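Local atomic coordinates of DUF1881 domain-containing protein (Neurospora crassa, PDB entry 5Z6D), a protein that is of uncertain function but abundant in fungal perithecia, joining a betagamma-crystallin domain, whose calcium-binding site the domain interface renders inoperative, to an Ig-like domain. Residues G131-M136 and V163-N168; D89-S94 and T191-F196; L110-R115 and V143-Y148; Y157-S162 and P183-S188. The protein carries 1 engineered substitution. All coordinates share one frame; numbering follows the deposited sequence.

Contact 1: residues G131-M136 and V163-N168; sequences GLVGIM and VYFEWN
Two facing sheets of the Ig-like beta sandwich meet here, strand 131-136 lying across the core from strand 163-168 with axes 9.3 Å apart and 26° from parallel. Met136 carries most of the contact. From CB its chain runs with CG anti to the backbone N, which sends it across the gap. CG comes beside the six-membered ring of Trp167, 4.1 Å from CE3. The next atom, SD, sits at the edge of the indole, close to its plane and 3.9 Å from Trp167 CE3, a Met-aromatic contact made from the rim rather than over a face; it also lies 3.8 Å from the backbone N of Trp167. A bend at chi3 (-66°) then turns CE back along the partner strand, so that the methyl rests 3.8 Å from Phe165 CB. An alanine here in place of Met136 would remove CG, SD and CE, and would probably loosen the packing of strand 131-136 on Phe165 and Trp167. Earlier in the strand, Val133 and Gly134 both face Ile93 of the adjoining strand in a classic beta bulge, and Val133 points toward the facing sheet. Ile93 also touches the side chain of Phe165, filling the core from the same sheet as Val133. Phe165, its CG anti to the carbonyl carbon, extends its ring until CZ lies 4.2 Å from Val133 CG2, which approaches obliquely.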
loop_
_atom_site.group_PDB
_atom_site.type_symbol
_atom_site.label_atom_id
_atom_site.label_comp_id
_atom_site.label_asym_id
_atom_site.label_seq_id
_atom_site.Cartn_x
_atom_site.Cartn_y
_atom_site.Cartn_z
ATOM N N GLY A 131 2.477 -2.559 -4.342
ATOM C CA GLY A 131 1.486 -1.514 -4.346
ATOM C C GLY A 131 0.639 -1.544 -3.090
ATOM O O GLY A 131 0.197 -2.603 -2.656
ATOM N N LEU A 132 0.401 -0.367 -2.530
ATOM C CA LEU A 132 -0.425 -0.215 -1.350
ATOM C C LEU A 132 -1.889 -0.376 -1.745
ATOM O O LEU A 132 -2.400 0.404 -2.551
ATOM C CB LEU A 132 -0.177 1.154 -0.711
ATOM C CG LEU A 132 -1.035 1.481 0.509
ATOM C CD1 LEU A 132 -0.605 0.654 1.721
ATOM C CD2 LEU A 132 -1.013 2.979 0.807
ATOM N N VAL A 133 -2.562 -1.390 -1.197
ATOM C CA VAL A 133 -3.945 -1.667 -1.584
ATOM C C VAL A 133 -4.905 -1.601 -0.397
ATOM O O VAL A 133 -6.120 -1.851 -0.537
ATOM C CB VAL A 133 -4.082 -3.050 -2.290
ATOM C CG1 VAL A 133 -3.290 -3.081 -3.610
ATOM C CG2 VAL A 133 -3.642 -4.185 -1.374
ATOM N N GLY A 134 -4.395 -1.248 0.780
ATOM C CA GLY A 134 -5.307 -1.005 1.890
ATOM C C GLY A 134 -4.573 -0.627 3.160
ATOM O O GLY A 134 -3.350 -0.777 3.228
ATOM N N ILE A 135 -5.296 -0.113 4.151
ATOM C CA ILE A 135 -4.713 0.155 5.466
ATOM C C ILE A 135 -5.653 -0.447 6.492
ATOM O O ILE A 135 -6.848 -0.160 6.473
ATOM C CB ILE A 135 -4.539 1.665 5.722
ATOM C CG1 ILE A 135 -3.561 2.266 4.704
ATOM C CG2 ILE A 135 -4.041 1.925 7.147
ATOM C CD1 ILE A 135 -3.387 3.787 4.786
ATOM N N MET A 136 -5.134 -1.299 7.366
ATOM C CA MET A 136 -5.994 -1.959 8.344
ATOM C C MET A 136 -5.432 -1.840 9.737
ATOM O O MET A 136 -4.362 -2.368 10.016
ATOM C CB MET A 136 -6.179 -3.432 8.010
ATOM C CG MET A 136 -7.084 -4.141 9.019
ATOM S SD MET A 136 -7.501 -5.836 8.574
ATOM C CE MET A 136 -8.499 -5.584 7.101
ATOM N N VAL A 163 -11.433 -9.432 -3.334
ATOM C CA VAL A 163 -10.578 -9.983 -2.297
ATOM C C VAL A 163 -11.166 -9.557 -0.957
ATOM O O VAL A 163 -11.716 -8.459 -0.833
ATOM C CB VAL A 163 -9.107 -9.502 -2.440
ATOM C CG1 VAL A 163 -9.001 -7.973 -2.295
ATOM C CG2 VAL A 163 -8.203 -10.217 -1.435
ATOM N N TYR A 164 -11.065 -10.439 0.031
ATOM C CA TYR A 164 -11.584 -10.193 1.360
ATOM C C TYR A 164 -10.407 -10.197 2.328
ATOM O O TYR A 164 -9.685 -11.181 2.425
ATOM C CB TYR A 164 -12.625 -11.263 1.721
ATOM C CG TYR A 164 -13.316 -11.111 3.063
ATOM C CD1 TYR A 164 -14.292 -10.141 3.267
ATOM C CD2 TYR A 164 -13.007 -11.955 4.119
ATOM C CE1 TYR A 164 -14.935 -10.013 4.489
ATOM C CE2 TYR A 164 -13.642 -11.834 5.343
ATOM C CZ TYR A 164 -14.601 -10.862 5.525
ATOM O OH TYR A 164 -15.233 -10.743 6.746
ATOM N N PHE A 165 -10.187 -9.071 2.990
ATOM C CA PHE A 165 -9.160 -8.941 4.024
ATOM C C PHE A 165 -9.771 -9.031 5.405
ATOM O O PHE A 165 -10.807 -8.424 5.678
ATOM C CB PHE A 165 -8.428 -7.608 3.920
ATOM C CG PHE A 165 -7.736 -7.383 2.607
ATOM C CD1 PHE A 165 -6.668 -8.174 2.223
ATOM C CD2 PHE A 165 -8.142 -6.355 1.775
ATOM C CE1 PHE A 165 -6.020 -7.948 1.014
ATOM C CE2 PHE A 165 -7.496 -6.119 0.569
ATOM C CZ PHE A 165 -6.433 -6.912 0.196
ATOM N N GLU A 166 -9.121 -9.762 6.296
ATOM C CA GLU A 166 -9.602 -9.775 7.672
ATOM C C GLU A 166 -8.424 -9.797 8.624
ATOM O O GLU A 166 -7.360 -10.288 8.283
ATOM C CB GLU A 166 -10.533 -10.975 7.926
ATOM C CG GLU A 166 -9.861 -12.330 7.911
ATOM C CD GLU A 166 -10.829 -13.459 8.246
ATOM O OE1 GLU A 166 -12.049 -13.195 8.334
ATOM O OE2 GLU A 166 -10.372 -14.609 8.423
ATOM N N TRP A 167 -8.610 -9.244 9.814
ATOM C CA TRP A 167 -7.561 -9.299 10.815
ATOM C C TRP A 167 -7.519 -10.665 11.476
ATOM O O TRP A 167 -8.546 -11.193 11.905
ATOM C CB TRP A 167 -7.752 -8.218 11.880
ATOM C CG TRP A 167 -6.560 -8.121 12.770
ATOM C CD1 TRP A 167 -6.383 -8.738 13.976
ATOM C CD2 TRP A 167 -5.355 -7.393 12.510
ATOM N NE1 TRP A 167 -5.147 -8.425 14.490
ATOM C CE2 TRP A 167 -4.497 -7.597 13.611
ATOM C CE3 TRP A 167 -4.926 -6.568 11.464
ATOM C CZ2 TRP A 167 -3.229 -7.017 13.690
ATOM C CZ3 TRP A 167 -3.669 -5.993 11.542
ATOM C CH2 TRP A 167 -2.832 -6.222 12.649
ATOM N N ASN A 168 -6.318 -11.230 11.537
ATOM C CA ASN A 168 -6.055 -12.477 12.241
ATOM C C ASN A 168 -5.504 -12.165 13.624
ATOM O O ASN A 168 -4.337 -11.757 13.765
ATOM C CB ASN A 168 -5.071 -13.345 11.461
ATOM C CG ASN A 168 -4.975 -14.749 12.013
ATOM O OD1 ASN A 168 -4.607 -14.945 13.169
ATOM N ND2 ASN A 168 -5.308 -15.735 11.188
#

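Contact 2: residues D89-S94 and T191-F196; sequences DTRAIS and TGKSSF
Arg91 and Lys193 cross obliquely with their like charges close, and the aliphatic part of the lysine makes the contact: Lys193 CB lies 3.3 Å above the guanidinium plane of Arg91, over its centre. Lys193 NZ ends 3.9 Å from Arg91 NH2, a proximity probably eased by Glu173, whose side chain touches the lysine. Arg91 CB lies beside Ser194 OG, and a bend at chi2 (-65°) brings CD back toward the same oxygen. That hydroxyl donates to Ala92 O across a short 2.6 Å, approaching from above the carbonyl plane, 50° out of it. A water that accepts from Arg91 NH1 donates to the same Ser194 OG, so a continuous polar chain leads from guanidinium to backbone. Beyond it the backbones take over in parallel pairing: Ser94 N donates to Ser194 O at 3.1 Å, and Phe196 N to Ser94 O at 3.0 Å, nearly along the C=O axis. Ser94 and Ser195 pair side by side, with Ser94 OG 3.2 Å from Ser195 CB. Strand 91-99 thus has strand 195-200 as its parallel neighbour and strand 131-136 as its antiparallel one, while Ser194 and Phe196 pack on Val174 and Val176 of strand 173-177 in the facing sheet.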
loop_
_atom_site.group_PDB
_atom_site.type_symbol
_atom_site.label_atom_id
_atom_site.label_comp_id
_atom_site.label_asym_id
_atom_site.label_seq_id
_atom_site.Cartn_x
_atom_site.Cartn_y
_atom_site.Cartn_z
ATOM N N ASP A 89 0.814 -0.319 15.181
ATOM C CA ASP A 89 0.452 -1.680 14.830
ATOM C C ASP A 89 -0.621 -1.716 13.747
ATOM O O ASP A 89 -1.175 -2.771 13.436
ATOM C CB ASP A 89 0.000 -2.466 16.071
ATOM C CG ASP A 89 -1.142 -1.799 16.819
ATOM O OD1 ASP A 89 -1.397 -0.590 16.614
ATOM O OD2 ASP A 89 -1.781 -2.496 17.637
ATOM N N THR A 90 -0.906 -0.556 13.169
ATOM C CA THR A 90 -1.739 -0.498 11.973
ATOM C C THR A 90 -0.914 -0.973 10.785
ATOM O O THR A 90 0.278 -0.677 10.695
ATOM C CB THR A 90 -2.271 0.914 11.744
ATOM O OG1 THR A 90 -3.233 1.219 12.764
ATOM C CG2 THR A 90 -2.925 1.041 10.378
ATOM N N ARG A 91 -1.549 -1.727 9.890
ATOM C CA ARG A 91 -0.849 -2.411 8.808
ATOM C C ARG A 91 -1.114 -1.829 7.438
ATOM O O ARG A 91 -2.266 -1.617 7.051
ATOM C CB ARG A 91 -1.240 -3.882 8.776
ATOM C CG ARG A 91 -0.778 -4.663 9.983
ATOM C CD ARG A 91 0.720 -4.719 10.037
ATOM N NE ARG A 91 1.185 -5.602 11.102
ATOM C CZ ARG A 91 2.458 -5.928 11.289
ATOM N NH1 ARG A 91 3.386 -5.446 10.473
ATOM N NH2 ARG A 91 2.800 -6.742 12.280
ATOM N N ALA A 92 -0.037 -1.605 6.690
ATOM C CA ALA A 92 -0.164 -1.325 5.268
ATOM C C ALA A 92 -0.317 -2.643 4.533
ATOM O O ALA A 92 0.542 -3.515 4.604
ATOM C CB ALA A 92 1.037 -0.554 4.753
ATOM N N ILE A 93 -1.439 -2.786 3.835
ATOM C CA ILE A 93 -1.689 -3.955 3.016
ATOM C C ILE A 93 -1.148 -3.680 1.626
ATOM O O ILE A 93 -1.542 -2.682 0.984
ATOM C CB ILE A 93 -3.192 -4.304 2.918
ATOM C CG1 ILE A 93 -3.829 -4.396 4.308
ATOM C CG2 ILE A 93 -3.392 -5.626 2.173
ATOM C CD1 ILE A 93 -5.354 -4.581 4.249
ATOM N N SER A 94 -0.265 -4.574 1.170
ATOM C CA SER A 94 0.400 -4.406 -0.119
ATOM C C SER A 94 0.429 -5.686 -0.956
ATOM O O SER A 94 0.539 -6.785 -0.419
ATOM C CB SER A 94 1.825 -3.889 0.082
ATOM O OG SER A 94 2.610 -4.822 0.806
ATOM N N THR A 191 3.948 -12.732 2.042
ATOM C CA THR A 191 5.364 -12.365 2.012
ATOM C C THR A 191 5.721 -11.470 3.194
ATOM O O THR A 191 6.861 -11.012 3.313
ATOM C CB THR A 191 5.757 -11.657 0.700
ATOM O OG1 THR A 191 4.949 -10.489 0.512
ATOM C CG2 THR A 191 5.565 -12.596 -0.493
ATOM N N GLY A 192 4.745 -11.233 4.067
ATOM C CA GLY A 192 4.945 -10.429 5.264
ATOM C C GLY A 192 3.684 -10.347 6.102
ATOM O O GLY A 192 2.675 -10.964 5.769
ATOM N N LYS A 193 3.721 -9.583 7.190
ATOM C CA LYS A 193 2.564 -9.490 8.071
ATOM C C LYS A 193 1.311 -9.013 7.328
ATOM O O LYS A 193 0.182 -9.365 7.682
ATOM C CB LYS A 193 2.878 -8.562 9.245
ATOM C CG LYS A 193 3.966 -9.094 10.176
ATOM C CD LYS A 193 3.377 -9.932 11.305
ATOM C CE LYS A 193 4.461 -10.590 12.149
ATOM N NZ LYS A 193 5.362 -9.582 12.776
ATOM N N SER A 194 1.505 -8.216 6.287
ATOM C CA SER A 194 0.367 -7.746 5.512
ATOM C C SER A 194 0.748 -7.487 4.053
ATOM O O SER A 194 0.201 -6.587 3.416
ATOM C CB SER A 194 -0.213 -6.483 6.147
ATOM O OG SER A 194 0.784 -5.480 6.311
ATOM N N SER A 195 1.682 -8.282 3.538
ATOM C CA SER A 195 2.076 -8.188 2.134
ATOM C C SER A 195 1.916 -9.541 1.467
ATOM O O SER A 195 2.113 -10.588 2.096
ATOM C CB SER A 195 3.514 -7.686 1.984
ATOM O OG SER A 195 4.428 -8.599 2.554
ATOM N N PHE A 196 1.538 -9.512 0.191
ATOM C CA PHE A 196 1.161 -10.716 -0.538
ATOM C C PHE A 196 1.660 -10.636 -1.972
ATOM O O PHE A 196 1.504 -9.610 -2.643
ATOM C CB PHE A 196 -0.366 -10.914 -0.510
ATOM C CG PHE A 196 -0.943 -10.922 0.880
ATOM C CD1 PHE A 196 -1.068 -12.106 1.586
ATOM C CD2 PHE A 196 -1.327 -9.740 1.494
ATOM C CE1 PHE A 196 -1.587 -12.109 2.869
ATOM C CE2 PHE A 196 -1.842 -9.734 2.775
ATOM C CZ PHE A 196 -1.973 -10.921 3.465
HETATM O O HOH W 1 3.136 -4.611 8.020
#

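Contact 3: residues L110-R115 and V143-Y148; sequences LKVDAR and VTTAVY
The phenol ring of Tyr148 lies alongside Lys111, both side chains pointing the same way from one face of the sheet. Lys111, extended beyond CG, brings CD to 4.0 Å from Tyr148 CD2 and carries NZ above the ring, 5.1 Å from its centroid, so any cation-pi attraction is weak at most. At the ring edge, near its plane, sits the backbone O of Lys111. The carboxylate of Asp113 comes in obliquely, its plane 60° from that of the ring, with OD2 3.4 Å from Tyr148 CE2. A water in the plane of the ring joins the two groups, donating to Asp113 OD2 and lying a short 2.5 Å from Tyr148 OH. The other carboxylate oxygen, OD1, is hydrogen-bonded to Thr119 and forms a long salt bridge with Lys111 NZ; this network would probably favour the ionised form of Asp113. On the opposite face of the sheet Val112 CG2 rests 4.1 Å from Val147 CG1, and Val112 CG1 meets Thr145 CG2 at 3.6 Å. Lys111 and Tyr148 are a hydrogen-bonded pair, each N donating to the other's O at 2.9 Å, and Asp113 N continues the ladder to Ala146 O at 2.9 Å, almost straight (174°). An inverse gamma turn centred on Asp113 then leads the chain away from this antiparallel pairing, part of the five-stranded sheet of the Ig-like sandwich.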
loop_
_atom_site.group_PDB
_atom_site.type_symbol
_atom_site.label_atom_id
_atom_site.label_comp_id
_atom_site.label_asym_id
_atom_site.label_seq_id
_atom_site.Cartn_x
_atom_site.Cartn_y
_atom_site.Cartn_z
ATOM N N LEU A 110 -3.677 -6.221 -12.739
ATOM C CA LEU A 110 -4.533 -6.475 -11.609
ATOM C C LEU A 110 -4.976 -5.113 -11.069
ATOM O O LEU A 110 -4.174 -4.358 -10.519
ATOM C CB LEU A 110 -3.794 -7.281 -10.555
ATOM C CG LEU A 110 -4.517 -7.481 -9.232
ATOM C CD1 LEU A 110 -5.750 -8.346 -9.433
ATOM C CD2 LEU A 110 -3.543 -8.126 -8.245
ATOM N N LYS A 111 -6.239 -4.779 -11.300
ATOM C CA LYS A 111 -6.821 -3.556 -10.785
ATOM C C LYS A 111 -7.490 -3.848 -9.455
ATOM O O LYS A 111 -8.298 -4.781 -9.349
ATOM C CB LYS A 111 -7.840 -2.985 -11.782
ATOM C CG LYS A 111 -8.497 -1.687 -11.340
ATOM C CD LYS A 111 -9.582 -1.266 -12.334
ATOM C CE LYS A 111 -10.279 -0.000 -11.881
ATOM N NZ LYS A 111 -11.608 0.160 -12.533
ATOM N N VAL A 112 -7.148 -3.054 -8.443
ATOM C CA VAL A 112 -7.664 -3.259 -7.110
ATOM C C VAL A 112 -8.364 -1.978 -6.690
ATOM O O VAL A 112 -7.724 -0.938 -6.564
ATOM C CB VAL A 112 -6.529 -3.600 -6.112
ATOM C CG1 VAL A 112 -7.103 -3.859 -4.742
ATOM C CG2 VAL A 112 -5.741 -4.815 -6.577
ATOM N N ASP A 113 -9.686 -2.031 -6.528
ATOM C CA ASP A 113 -10.435 -0.806 -6.283
ATOM C C ASP A 113 -10.491 -0.470 -4.806
ATOM O O ASP A 113 -11.556 -0.523 -4.190
ATOM C CB ASP A 113 -11.854 -0.920 -6.835
ATOM C CG ASP A 113 -11.947 -0.512 -8.287
ATOM O OD1 ASP A 113 -10.966 0.064 -8.806
ATOM O OD2 ASP A 113 -13.008 -0.755 -8.903
ATOM N N ALA A 114 -9.339 -0.141 -4.233
ATOM C CA ALA A 114 -9.257 0.157 -2.814
ATOM C C ALA A 114 -9.929 1.482 -2.489
ATOM O O ALA A 114 -9.521 2.534 -2.982
ATOM C CB ALA A 114 -7.815 0.188 -2.378
ATOM N N ARG A 115 -10.950 1.438 -1.644
ATOM C CA ARG A 115 -11.730 2.641 -1.425
ATOM C C ARG A 115 -11.054 3.582 -0.429
ATOM O O ARG A 115 -11.326 4.785 -0.442
ATOM C CB ARG A 115 -13.144 2.274 -0.975
ATOM C CG ARG A 115 -13.917 1.531 -2.056
ATOM C CD ARG A 115 -15.356 1.258 -1.651
ATOM N NE ARG A 115 -16.206 2.442 -1.770
ATOM C CZ ARG A 115 -17.534 2.401 -1.826
ATOM N NH1 ARG A 115 -18.167 1.236 -1.787
ATOM N NH2 ARG A 115 -18.232 3.526 -1.928
ATOM N N VAL A 143 -12.651 -6.187 5.197
ATOM C CA VAL A 143 -12.845 -5.330 4.035
ATOM C C VAL A 143 -12.955 -6.177 2.788
ATOM O O VAL A 143 -12.234 -7.143 2.651
ATOM C CB VAL A 143 -11.670 -4.324 3.885
ATOM C CG1 VAL A 143 -11.684 -3.657 2.517
ATOM C CG2 VAL A 143 -11.727 -3.290 4.995
ATOM N N THR A 144 -13.903 -5.859 1.908
ATOM C CA THR A 144 -13.950 -6.478 0.587
ATOM C C THR A 144 -13.601 -5.434 -0.457
ATOM O O THR A 144 -14.142 -4.326 -0.438
ATOM C CB THR A 144 -15.327 -7.074 0.263
ATOM O OG1 THR A 144 -15.533 -8.245 1.052
ATOM C CG2 THR A 144 -15.385 -7.475 -1.215
ATOM N N THR A 145 -12.687 -5.787 -1.362
ATOM C CA THR A 145 -12.209 -4.869 -2.386
ATOM C C THR A 145 -12.304 -5.524 -3.755
ATOM O O THR A 145 -11.851 -6.651 -3.950
ATOM C CB THR A 145 -10.752 -4.429 -2.107
ATOM O OG1 THR A 145 -10.699 -3.771 -0.836
ATOM C CG2 THR A 145 -10.270 -3.483 -3.179
ATOM N N ALA A 146 -12.919 -4.832 -4.707
ATOM C CA ALA A 146 -13.112 -5.426 -6.027
ATOM C C ALA A 146 -11.784 -5.567 -6.753
ATOM O O ALA A 146 -10.917 -4.698 -6.641
ATOM C CB ALA A 146 -14.076 -4.589 -6.844
ATOM N N VAL A 147 -11.628 -6.659 -7.499
ATOM C CA VAL A 147 -10.425 -6.839 -8.311
ATOM C C VAL A 147 -10.767 -7.245 -9.747
ATOM O O VAL A 147 -11.800 -7.881 -10.016
ATOM C CB VAL A 147 -9.453 -7.899 -7.726
ATOM C CG1 VAL A 147 -8.904 -7.463 -6.361
ATOM C CG2 VAL A 147 -10.124 -9.246 -7.620
ATOM N N TYR A 148 -9.888 -6.871 -10.676
ATOM C CA TYR A 148 -10.120 -7.124 -12.101
ATOM C C TYR A 148 -8.803 -7.534 -12.728
ATOM O O TYR A 148 -7.810 -6.819 -12.608
ATOM C CB TYR A 148 -10.677 -5.883 -12.824
ATOM C CG TYR A 148 -11.881 -5.239 -12.157
ATOM C CD1 TYR A 148 -13.171 -5.472 -12.633
ATOM C CD2 TYR A 148 -11.727 -4.393 -11.054
ATOM C CE1 TYR A 148 -14.274 -4.887 -12.018
ATOM C CE2 TYR A 148 -12.822 -3.815 -10.437
ATOM C CZ TYR A 148 -14.088 -4.062 -10.921
ATOM O OH TYR A 148 -15.175 -3.478 -10.303
HETATM O O HOH W 2 -13.829 -2.079 -4.074
HETATM O O HOH W 3 -15.185 -1.760 -8.488
HETATM O O HOH W 4 -11.993 -1.165 -0.534
#

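Contact 4: residues Y157-S162 and P183-S188; sequences YIAVGS and PKQLKS
Two consecutive residues of one strand, Ile158 and Ala159, both direct their side chains at the partner segment, because both face Val149 of the neighbouring strand in a classic beta bulge. The surface this creates receives a type I beta turn, Pro183 to Leu186, closed by Leu186 N donating to Pro183 O at 3.0 Å. Ala159 CB points at two residues of the turn, with Pro183 CB 3.6 Å and Gln185 OE1 3.5 Å from it. Gln185 slides past Ile158 in the opposite direction, its CG 3.8 Å from Ile158 CG2. A bend at chi2 (92°) swings the amide round toward the bulge, but the approach of Gln185 NE2 to Ile158 O has too poor an angle for a hydrogen bond. Instead NE2 donates to Lys204 O and is also bonded to Ser206 OG, which in turn bonds Ile158 O, so the amide is tied to the C-terminal tail. An alanine here in place of Gln185 would lose the amide and is likely to weaken the hold on that tail as well as the packing over Ile158 and Ala159. Two residues on, Gly161 passes close to Pro183, where a CB would stand a tight 3.5 Å from the proline CD. A bulged strand of one sheet is thus packed on the turn leading into strand 186-190 of the other, a sheet-to-sheet contact of the Ig-like beta sandwich.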
loop_
_atom_site.group_PDB
_atom_site.type_symbol
_atom_site.label_atom_id
_atom_site.label_comp_id
_atom_site.label_asym_id
_atom_site.label_seq_id
_atom_site.Cartn_x
_atom_site.Cartn_y
_atom_site.Cartn_z
ATOM N N TYR A 157 -10.683 -9.541 -20.407
ATOM C CA TYR A 157 -10.663 -9.796 -18.972
ATOM C C TYR A 157 -10.549 -11.283 -18.673
ATOM O O TYR A 157 -11.318 -12.100 -19.178
ATOM C CB TYR A 157 -11.897 -9.200 -18.292
ATOM C CG TYR A 157 -11.733 -7.725 -18.058
ATOM C CD1 TYR A 157 -11.011 -7.264 -16.965
ATOM C CD2 TYR A 157 -12.245 -6.791 -18.957
ATOM C CE1 TYR A 157 -10.827 -5.921 -16.751
ATOM C CE2 TYR A 157 -12.069 -5.439 -18.748
ATOM C CZ TYR A 157 -11.350 -5.009 -17.646
ATOM O OH TYR A 157 -11.157 -3.666 -17.419
ATOM N N ILE A 158 -9.563 -11.621 -17.853
ATOM C CA ILE A 158 -9.362 -12.993 -17.442
ATOM C C ILE A 158 -10.338 -13.287 -16.336
ATOM O O ILE A 158 -10.986 -14.337 -16.319
ATOM C CB ILE A 158 -7.949 -13.245 -16.920
ATOM C CG1 ILE A 158 -6.912 -13.032 -18.014
ATOM C CG2 ILE A 158 -7.828 -14.655 -16.329
ATOM C CD1 ILE A 158 -5.535 -13.430 -17.569
ATOM N N ALA A 159 -10.443 -12.354 -15.401
ATOM C CA ALA A 159 -11.327 -12.614 -14.267
ATOM C C ALA A 159 -11.748 -11.347 -13.582
ATOM O O ALA A 159 -11.029 -10.368 -13.584
ATOM C CB ALA A 159 -10.649 -13.531 -13.269
ATOM N N VAL A 160 -12.921 -11.379 -12.978
ATOM C CA VAL A 160 -13.421 -10.257 -12.219
ATOM C C VAL A 160 -13.934 -10.826 -10.915
ATOM O O VAL A 160 -14.544 -11.886 -10.903
ATOM C CB VAL A 160 -14.518 -9.504 -12.984
ATOM C CG1 VAL A 160 -15.224 -8.512 -12.089
ATOM C CG2 VAL A 160 -13.911 -8.813 -14.198
ATOM N N GLY A 161 -13.628 -10.176 -9.801
ATOM C CA GLY A 161 -14.122 -10.668 -8.532
ATOM C C GLY A 161 -13.765 -9.723 -7.414
ATOM O O GLY A 161 -13.861 -8.508 -7.564
ATOM N N SER A 162 -13.383 -10.284 -6.277
ATOM C CA SER A 162 -13.002 -9.454 -5.150
ATOM C C SER A 162 -12.075 -10.198 -4.212
ATOM O O SER A 162 -11.918 -11.416 -4.303
ATOM C CB SER A 162 -14.237 -8.970 -4.390
ATOM O OG SER A 162 -14.985 -10.067 -3.904
ATOM N N PRO A 183 -10.806 -14.796 -7.729
ATOM C CA PRO A 183 -10.580 -15.453 -9.021
ATOM C C PRO A 183 -9.734 -16.716 -8.881
ATOM O O PRO A 183 -8.636 -16.657 -8.323
ATOM C CB PRO A 183 -9.844 -14.384 -9.835
ATOM C CG PRO A 183 -10.260 -13.091 -9.221
ATOM C CD PRO A 183 -10.388 -13.384 -7.747
ATOM N N LYS A 184 -10.240 -17.846 -9.369
ATOM C CA LYS A 184 -9.508 -19.100 -9.239
ATOM C C LYS A 184 -8.199 -19.052 -10.023
ATOM O O LYS A 184 -7.285 -19.834 -9.772
ATOM C CB LYS A 184 -10.362 -20.276 -9.706
ATOM C CG LYS A 184 -11.665 -20.430 -8.936
ATOM C CD LYS A 184 -12.411 -21.686 -9.351
ATOM C CE LYS A 184 -13.704 -21.852 -8.567
ATOM N NZ LYS A 184 -14.759 -20.886 -8.987
ATOM N N GLN A 185 -8.117 -18.124 -10.972
ATOM C CA GLN A 185 -6.897 -17.919 -11.745
ATOM C C GLN A 185 -5.744 -17.321 -10.951
ATOM O O GLN A 185 -4.622 -17.304 -11.437
ATOM C CB GLN A 185 -7.172 -17.007 -12.940
ATOM C CG GLN A 185 -8.105 -17.604 -13.982
ATOM C CD GLN A 185 -9.554 -17.231 -13.738
ATOM O OE1 GLN A 185 -9.940 -16.875 -12.627
ATOM N NE2 GLN A 185 -10.365 -17.304 -14.784
ATOM N N LEU A 186 -6.025 -16.803 -9.759
ATOM C CA LEU A 186 -4.998 -16.169 -8.932
ATOM C C LEU A 186 -4.662 -17.002 -7.703
ATOM O O LEU A 186 -5.529 -17.664 -7.132
ATOM C CB LEU A 186 -5.458 -14.787 -8.474
ATOM C CG LEU A 186 -5.799 -13.738 -9.528
ATOM C CD1 LEU A 186 -6.380 -12.480 -8.879
ATOM C CD2 LEU A 186 -4.555 -13.416 -10.362
ATOM N N LYS A 187 -3.403 -16.937 -7.292
ATOM C CA LYS A 187 -2.972 -17.505 -6.019
ATOM C C LYS A 187 -2.271 -16.440 -5.192
ATOM O O LYS A 187 -1.406 -15.748 -5.699
ATOM C CB LYS A 187 -2.034 -18.689 -6.253
ATOM C CG LYS A 187 -2.609 -20.030 -5.847
ATOM C CD LYS A 187 -2.616 -20.188 -4.335
ATOM C CE LYS A 187 -3.025 -21.593 -3.930
ATOM N NZ LYS A 187 -2.829 -21.816 -2.475
ATOM N N SER A 188 -2.627 -16.300 -3.921
ATOM C CA SER A 188 -1.897 -15.374 -3.068
ATOM C C SER A 188 -0.916 -16.142 -2.201
ATOM O O SER A 188 -1.184 -17.271 -1.788
ATOM C CB SER A 188 -2.848 -14.538 -2.206
ATOM O OG SER A 188 -3.466 -15.315 -1.200
#

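In the fold
All four contacts belong to the Ig-like sandwich and lie away from the calcium-site residues. Contact 2 pairs strands within the four-stranded sheet and contact 3 within the five-stranded one; contacts 1 and 4 join the two sheets, both using strand 157-168. Contacts 1 and 2, with centres about 7 Å apart, meet where strand 131-136 of one pairs with strand 91-99 of the other. Contact 3 borders contacts 1 and 4 through the pairing of strands 143-151 and 157-168, its centre about 10 and 11 Å from theirs. Contacts 2 and 4 are farthest apart, about 20 Å between centres. Along the chain, contact 2 brackets the others, bringing the first and last strands of the domain together.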